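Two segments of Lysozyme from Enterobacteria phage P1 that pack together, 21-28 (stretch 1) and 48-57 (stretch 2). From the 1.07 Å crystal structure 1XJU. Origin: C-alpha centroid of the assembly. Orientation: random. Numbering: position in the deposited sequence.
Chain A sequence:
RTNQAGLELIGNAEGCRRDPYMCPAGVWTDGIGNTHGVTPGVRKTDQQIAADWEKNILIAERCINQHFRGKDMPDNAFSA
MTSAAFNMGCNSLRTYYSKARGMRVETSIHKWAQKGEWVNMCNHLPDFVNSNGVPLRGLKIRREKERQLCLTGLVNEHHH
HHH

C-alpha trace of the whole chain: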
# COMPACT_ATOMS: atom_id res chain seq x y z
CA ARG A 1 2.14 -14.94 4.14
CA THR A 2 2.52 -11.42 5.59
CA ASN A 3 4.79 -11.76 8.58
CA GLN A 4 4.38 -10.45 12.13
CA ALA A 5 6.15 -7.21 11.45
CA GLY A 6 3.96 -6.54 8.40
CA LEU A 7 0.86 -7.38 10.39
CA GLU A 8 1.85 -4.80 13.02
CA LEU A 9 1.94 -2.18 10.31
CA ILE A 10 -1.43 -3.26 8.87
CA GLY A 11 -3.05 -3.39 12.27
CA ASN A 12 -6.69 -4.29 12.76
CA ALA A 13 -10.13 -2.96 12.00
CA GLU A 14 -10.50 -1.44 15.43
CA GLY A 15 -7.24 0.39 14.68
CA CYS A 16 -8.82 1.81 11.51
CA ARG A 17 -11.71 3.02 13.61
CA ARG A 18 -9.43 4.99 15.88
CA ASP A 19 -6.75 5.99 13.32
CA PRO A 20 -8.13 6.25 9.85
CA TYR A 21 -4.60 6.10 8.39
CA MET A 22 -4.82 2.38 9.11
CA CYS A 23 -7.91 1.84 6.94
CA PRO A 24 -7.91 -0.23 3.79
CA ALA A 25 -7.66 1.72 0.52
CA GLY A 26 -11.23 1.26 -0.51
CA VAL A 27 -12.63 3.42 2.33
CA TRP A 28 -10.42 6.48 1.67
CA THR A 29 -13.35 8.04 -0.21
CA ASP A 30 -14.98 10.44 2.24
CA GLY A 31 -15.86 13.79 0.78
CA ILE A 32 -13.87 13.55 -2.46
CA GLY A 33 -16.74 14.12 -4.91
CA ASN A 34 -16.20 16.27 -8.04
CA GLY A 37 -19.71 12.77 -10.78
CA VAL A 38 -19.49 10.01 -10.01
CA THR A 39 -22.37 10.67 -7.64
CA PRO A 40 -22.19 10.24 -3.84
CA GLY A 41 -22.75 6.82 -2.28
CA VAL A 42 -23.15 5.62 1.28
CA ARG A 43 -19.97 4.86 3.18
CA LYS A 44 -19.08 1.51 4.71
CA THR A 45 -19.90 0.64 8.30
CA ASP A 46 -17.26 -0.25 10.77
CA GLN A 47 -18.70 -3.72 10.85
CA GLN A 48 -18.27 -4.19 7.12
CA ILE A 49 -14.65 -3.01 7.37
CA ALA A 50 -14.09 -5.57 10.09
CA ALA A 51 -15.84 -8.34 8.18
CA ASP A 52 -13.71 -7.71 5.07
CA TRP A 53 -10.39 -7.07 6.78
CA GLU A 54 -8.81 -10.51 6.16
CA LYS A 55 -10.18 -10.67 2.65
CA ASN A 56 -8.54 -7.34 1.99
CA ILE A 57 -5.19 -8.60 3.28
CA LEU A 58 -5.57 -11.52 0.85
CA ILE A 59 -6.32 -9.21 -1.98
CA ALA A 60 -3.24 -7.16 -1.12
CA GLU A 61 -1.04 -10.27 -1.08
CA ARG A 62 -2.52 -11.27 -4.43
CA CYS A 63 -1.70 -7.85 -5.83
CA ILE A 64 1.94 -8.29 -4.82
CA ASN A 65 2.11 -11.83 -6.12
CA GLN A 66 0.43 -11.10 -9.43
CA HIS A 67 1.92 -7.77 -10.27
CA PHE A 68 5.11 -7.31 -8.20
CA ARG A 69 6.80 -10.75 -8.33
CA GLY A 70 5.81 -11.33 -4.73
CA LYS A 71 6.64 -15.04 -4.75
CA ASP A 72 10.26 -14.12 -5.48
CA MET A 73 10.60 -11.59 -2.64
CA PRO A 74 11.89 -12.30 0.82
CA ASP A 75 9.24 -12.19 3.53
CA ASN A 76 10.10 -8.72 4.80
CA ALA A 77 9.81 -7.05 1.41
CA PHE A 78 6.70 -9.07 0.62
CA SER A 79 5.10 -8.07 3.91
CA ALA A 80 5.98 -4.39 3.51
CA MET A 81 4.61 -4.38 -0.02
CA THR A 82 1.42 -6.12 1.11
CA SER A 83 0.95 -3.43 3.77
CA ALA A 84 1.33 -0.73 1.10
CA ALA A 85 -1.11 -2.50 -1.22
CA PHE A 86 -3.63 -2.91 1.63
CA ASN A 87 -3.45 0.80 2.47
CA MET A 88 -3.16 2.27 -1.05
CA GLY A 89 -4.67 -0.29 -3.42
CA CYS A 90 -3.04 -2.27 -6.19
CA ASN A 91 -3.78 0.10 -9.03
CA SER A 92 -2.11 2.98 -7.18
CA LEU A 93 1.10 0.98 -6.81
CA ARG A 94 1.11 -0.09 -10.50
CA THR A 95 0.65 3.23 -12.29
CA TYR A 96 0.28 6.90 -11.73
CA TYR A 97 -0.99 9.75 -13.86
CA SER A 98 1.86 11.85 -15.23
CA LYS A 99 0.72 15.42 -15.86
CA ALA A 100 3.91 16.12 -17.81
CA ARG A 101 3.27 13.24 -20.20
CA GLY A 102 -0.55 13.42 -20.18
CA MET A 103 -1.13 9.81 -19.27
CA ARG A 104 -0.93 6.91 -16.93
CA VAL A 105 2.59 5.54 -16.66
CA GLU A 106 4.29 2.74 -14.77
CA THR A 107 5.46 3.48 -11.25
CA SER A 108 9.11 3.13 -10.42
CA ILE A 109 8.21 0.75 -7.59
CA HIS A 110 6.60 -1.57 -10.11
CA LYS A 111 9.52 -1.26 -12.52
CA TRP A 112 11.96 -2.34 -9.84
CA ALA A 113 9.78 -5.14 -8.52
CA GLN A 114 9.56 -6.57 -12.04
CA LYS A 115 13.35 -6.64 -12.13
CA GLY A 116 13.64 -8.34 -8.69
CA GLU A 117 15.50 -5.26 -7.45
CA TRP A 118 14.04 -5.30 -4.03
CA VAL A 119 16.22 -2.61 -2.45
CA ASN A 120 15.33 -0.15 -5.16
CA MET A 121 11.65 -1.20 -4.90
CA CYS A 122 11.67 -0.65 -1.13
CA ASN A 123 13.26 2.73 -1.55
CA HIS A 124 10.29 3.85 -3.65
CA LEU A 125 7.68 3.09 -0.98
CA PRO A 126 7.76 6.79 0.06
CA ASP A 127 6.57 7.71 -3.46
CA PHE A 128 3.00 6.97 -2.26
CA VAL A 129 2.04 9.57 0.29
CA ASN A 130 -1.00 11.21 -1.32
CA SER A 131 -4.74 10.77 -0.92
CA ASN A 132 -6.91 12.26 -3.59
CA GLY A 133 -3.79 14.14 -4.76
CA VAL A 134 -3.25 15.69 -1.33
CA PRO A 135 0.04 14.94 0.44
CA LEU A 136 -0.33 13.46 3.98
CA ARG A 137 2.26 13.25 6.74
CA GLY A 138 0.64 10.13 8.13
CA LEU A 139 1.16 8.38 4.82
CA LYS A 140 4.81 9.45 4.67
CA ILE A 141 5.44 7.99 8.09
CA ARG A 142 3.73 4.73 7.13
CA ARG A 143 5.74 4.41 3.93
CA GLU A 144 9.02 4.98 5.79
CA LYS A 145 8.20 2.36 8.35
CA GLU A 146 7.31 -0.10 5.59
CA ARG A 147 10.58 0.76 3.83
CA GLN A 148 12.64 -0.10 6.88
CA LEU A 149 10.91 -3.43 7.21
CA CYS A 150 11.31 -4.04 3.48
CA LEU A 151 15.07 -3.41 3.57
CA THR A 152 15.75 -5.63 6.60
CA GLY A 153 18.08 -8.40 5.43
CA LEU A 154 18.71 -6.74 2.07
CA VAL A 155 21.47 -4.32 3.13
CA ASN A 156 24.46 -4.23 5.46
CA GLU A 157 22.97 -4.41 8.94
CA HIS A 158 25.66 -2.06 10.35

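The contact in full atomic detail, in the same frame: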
# COMPACT_ATOMS: atom_id res chain seq x y z
N TYR A 21 -5.76 6.44 9.20
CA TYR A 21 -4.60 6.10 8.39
C TYR A 21 -4.37 4.62 8.25
O TYR A 21 -3.67 4.17 7.32
CB TYR A 21 -3.36 6.85 8.90
CG TYR A 21 -3.42 8.26 8.54
CD1 TYR A 21 -4.24 9.15 9.26
CD2 TYR A 21 -2.76 8.71 7.42
CE1 TYR A 21 -4.36 10.44 8.86
CE2 TYR A 21 -2.90 9.95 7.03
CZ TYR A 21 -3.72 10.85 7.72
OH TYR A 21 -3.82 12.13 7.29
N MET A 22 -4.94 3.84 9.12
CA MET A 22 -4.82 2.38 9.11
C MET A 22 -5.86 1.68 8.22
O MET A 22 -5.89 0.47 8.09
CB MET A 22 -4.90 1.93 10.56
CG MET A 22 -3.77 2.62 11.34
SD MET A 22 -2.09 2.21 10.81
CE MET A 22 -1.42 3.78 10.81
N CYS A 23 -6.82 2.43 7.67
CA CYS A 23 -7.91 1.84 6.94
C CYS A 23 -7.51 1.33 5.57
O CYS A 23 -6.62 1.85 4.93
CB CYS A 23 -9.05 2.83 6.82
SG CYS A 23 -9.73 3.37 8.43
N PRO A 24 -8.18 0.29 5.10
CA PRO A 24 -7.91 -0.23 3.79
C PRO A 24 -8.25 0.81 2.72
O PRO A 24 -9.19 1.64 2.89
CB PRO A 24 -8.83 -1.43 3.69
CG PRO A 24 -9.94 -1.15 4.61
CD PRO A 24 -9.28 -0.42 5.76
N ALA A 25 -7.57 0.74 1.59
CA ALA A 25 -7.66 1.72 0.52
C ALA A 25 -9.09 2.09 0.13
O ALA A 25 -9.35 3.24 -0.16
CB ALA A 25 -6.95 1.18 -0.68
N GLY A 26 -9.93 1.07 0.03
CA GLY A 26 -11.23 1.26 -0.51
C GLY A 26 -12.14 2.18 0.30
O GLY A 26 -13.19 2.57 -0.21
N VAL A 27 -11.80 2.52 1.53
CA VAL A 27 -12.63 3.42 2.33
C VAL A 27 -12.06 4.81 2.43
O VAL A 27 -12.62 5.64 3.14
CB VAL A 27 -13.00 2.83 3.72
CG1 VAL A 27 -13.68 1.51 3.54
CG2 VAL A 27 -11.79 2.75 4.65
N TRP A 28 -10.98 5.12 1.69
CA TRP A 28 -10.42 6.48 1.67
C TRP A 28 -11.14 7.30 0.61
O TRP A 28 -10.54 7.89 -0.30
CB TRP A 28 -8.93 6.48 1.34
CG TRP A 28 -8.05 5.89 2.37
CD1 TRP A 28 -8.07 4.59 2.88
CD2 TRP A 28 -6.98 6.57 3.04
NE1 TRP A 28 -7.06 4.46 3.80
CE2 TRP A 28 -6.37 5.65 3.91
CE3 TRP A 28 -6.45 7.87 2.97
CZ2 TRP A 28 -5.29 5.99 4.74
CZ3 TRP A 28 -5.34 8.16 3.78
CH2 TRP A 28 -4.82 7.25 4.66
N GLN A 48 -18.66 -3.68 8.40
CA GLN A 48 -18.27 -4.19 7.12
C GLN A 48 -16.74 -4.17 6.95
O GLN A 48 -16.14 -5.12 6.41
CB GLN A 48 -18.90 -3.42 5.97
CG GLN A 48 -18.46 -4.16 4.67
CD GLN A 48 -19.05 -3.71 3.38
OE1 GLN A 48 -19.95 -2.88 3.34
NE2 GLN A 48 -18.55 -4.29 2.32
N ILE A 49 -16.11 -3.10 7.42
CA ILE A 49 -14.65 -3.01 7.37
C ILE A 49 -14.06 -4.17 8.15
O ILE A 49 -13.12 -4.86 7.68
CB ILE A 49 -14.17 -1.66 7.87
CG1 ILE A 49 -14.57 -0.55 6.90
CG2 ILE A 49 -12.63 -1.67 8.07
CD1 ILE A 49 -14.41 0.83 7.40
N ALA A 50 -14.59 -4.47 9.32
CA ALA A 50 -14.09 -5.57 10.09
C ALA A 50 -14.34 -6.89 9.40
O ALA A 50 -13.44 -7.77 9.40
CB ALA A 50 -14.74 -5.58 11.46
N ALA A 51 -15.51 -7.08 8.79
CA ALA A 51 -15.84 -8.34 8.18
C ALA A 51 -14.91 -8.61 6.98
O ALA A 51 -14.62 -9.77 6.70
CB ALA A 51 -17.27 -8.32 7.70
N ASP A 52 -14.51 -7.56 6.28
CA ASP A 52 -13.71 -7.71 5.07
C ASP A 52 -12.22 -7.59 5.28
O ASP A 52 -11.45 -7.68 4.32
CB ASP A 52 -14.18 -6.69 4.07
CG ASP A 52 -15.56 -7.06 3.54
OD1 ASP A 52 -16.14 -6.27 2.79
OD2 ASP A 52 -16.08 -8.16 3.79
N TRP A 53 -11.78 -7.44 6.50
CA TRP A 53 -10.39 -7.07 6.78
C TRP A 53 -9.44 -8.15 6.23
O TRP A 53 -8.50 -7.85 5.49
CB TRP A 53 -10.22 -6.91 8.28
CG TRP A 53 -8.92 -6.32 8.68
CD1 TRP A 53 -7.75 -6.92 9.05
CD2 TRP A 53 -8.65 -4.92 8.72
NE1 TRP A 53 -6.78 -5.99 9.32
CE2 TRP A 53 -7.30 -4.75 9.16
CE3 TRP A 53 -9.43 -3.76 8.51
CZ2 TRP A 53 -6.74 -3.49 9.36
CZ3 TRP A 53 -8.88 -2.54 8.72
CH2 TRP A 53 -7.53 -2.40 9.12
N GLU A 54 -9.68 -9.42 6.62
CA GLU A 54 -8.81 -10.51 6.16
C GLU A 54 -8.86 -10.72 4.68
O GLU A 54 -7.82 -10.98 4.05
CB GLU A 54 -9.15 -11.81 6.90
CG GLU A 54 -8.74 -11.73 8.33
CD GLU A 54 -7.22 -11.59 8.45
OE1 GLU A 54 -6.49 -12.16 7.61
OE2 GLU A 54 -6.80 -10.87 9.31
N LYS A 55 -10.04 -10.58 4.08
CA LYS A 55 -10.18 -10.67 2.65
C LYS A 55 -9.33 -9.60 2.00
O LYS A 55 -8.66 -9.86 0.96
CB LYS A 55 -11.67 -10.50 2.26
CG LYS A 55 -11.99 -10.21 0.74
CD LYS A 55 -13.39 -9.54 0.47
CE LYS A 55 -13.71 -9.41 -1.05
NZ LYS A 55 -14.38 -10.60 -1.64
N ASN A 56 -9.31 -8.42 2.58
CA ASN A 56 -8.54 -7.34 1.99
C ASN A 56 -7.05 -7.56 2.12
O ASN A 56 -6.29 -7.19 1.21
CB ASN A 56 -8.99 -5.98 2.52
CG ASN A 56 -10.28 -5.50 1.88
OD1 ASN A 56 -10.49 -5.67 0.68
ND2 ASN A 56 -11.13 -4.83 2.66
N ILE A 57 -6.61 -8.18 3.19
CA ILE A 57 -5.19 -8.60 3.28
C ILE A 57 -4.87 -9.61 2.18
O ILE A 57 -3.84 -9.47 1.51
CB ILE A 57 -4.85 -9.13 4.65
CG1 ILE A 57 -4.98 -8.01 5.69
CG2 ILE A 57 -3.40 -9.67 4.68
CD1 ILE A 57 -4.78 -8.44 7.12

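What holds stretch 1 against the helix of stretch 2? Apolar packing does, and Pro 24 is at its centre. Its CA-to-CB bond points toward the helix, and its ring meets Ile 49 and Trp 53, four residues apart and so about one turn apart on the helix. Pro 24 CD lies 3.7 Å from Trp 53 CZ3 and 4.3 Å from Ile 49 CG2, so a single ring carbon touches both. Further along stretch 1, in the short 3-10 segment, Val 27 CG1 approaches Ile 49 CD1 to 4.0 Å, and Ile 49 thereby packs against two residues of stretch 1.

Do polar atoms take part? They do, but no hydrogen bond crosses the contact. Met 22 O sits 3.5 Å from Trp 53 CH2, a carbon of the indole, with an oblique approach to the ring. The CA-to-CB bond of Trp 53 points sideways, yet the end of its side chain comes nearer to stretch 1, with chi1 at -170° (t). Trp 53 NE1 is hydrogen-bonded elsewhere in the structure. The amide of Asn 56 merely packs here, with its ND2 4.2 Å from Pro 24 CB.

Which hydrogen bonds lie within each stretch? In stretch 1, Val 27 N donates to Pro 24 O at 3.1 Å, closing a tight turn that carries both residues of stretch 1 whose CA-to-CB bonds point toward the helix. The indole of Trp 28 also bonds within stretch 1, its NE1 donating to Cys 23 O at 2.9 Å, nearly straight at 167°. In the helix, Asn 56 N bonds to Asp 52 O at 2.9 Å, whereas the bond from Trp 53 N to Ala 50 O, at 3.4 Å, is weak. The helix is kinked at Glu 54 and Lys 55, just beyond Trp 53.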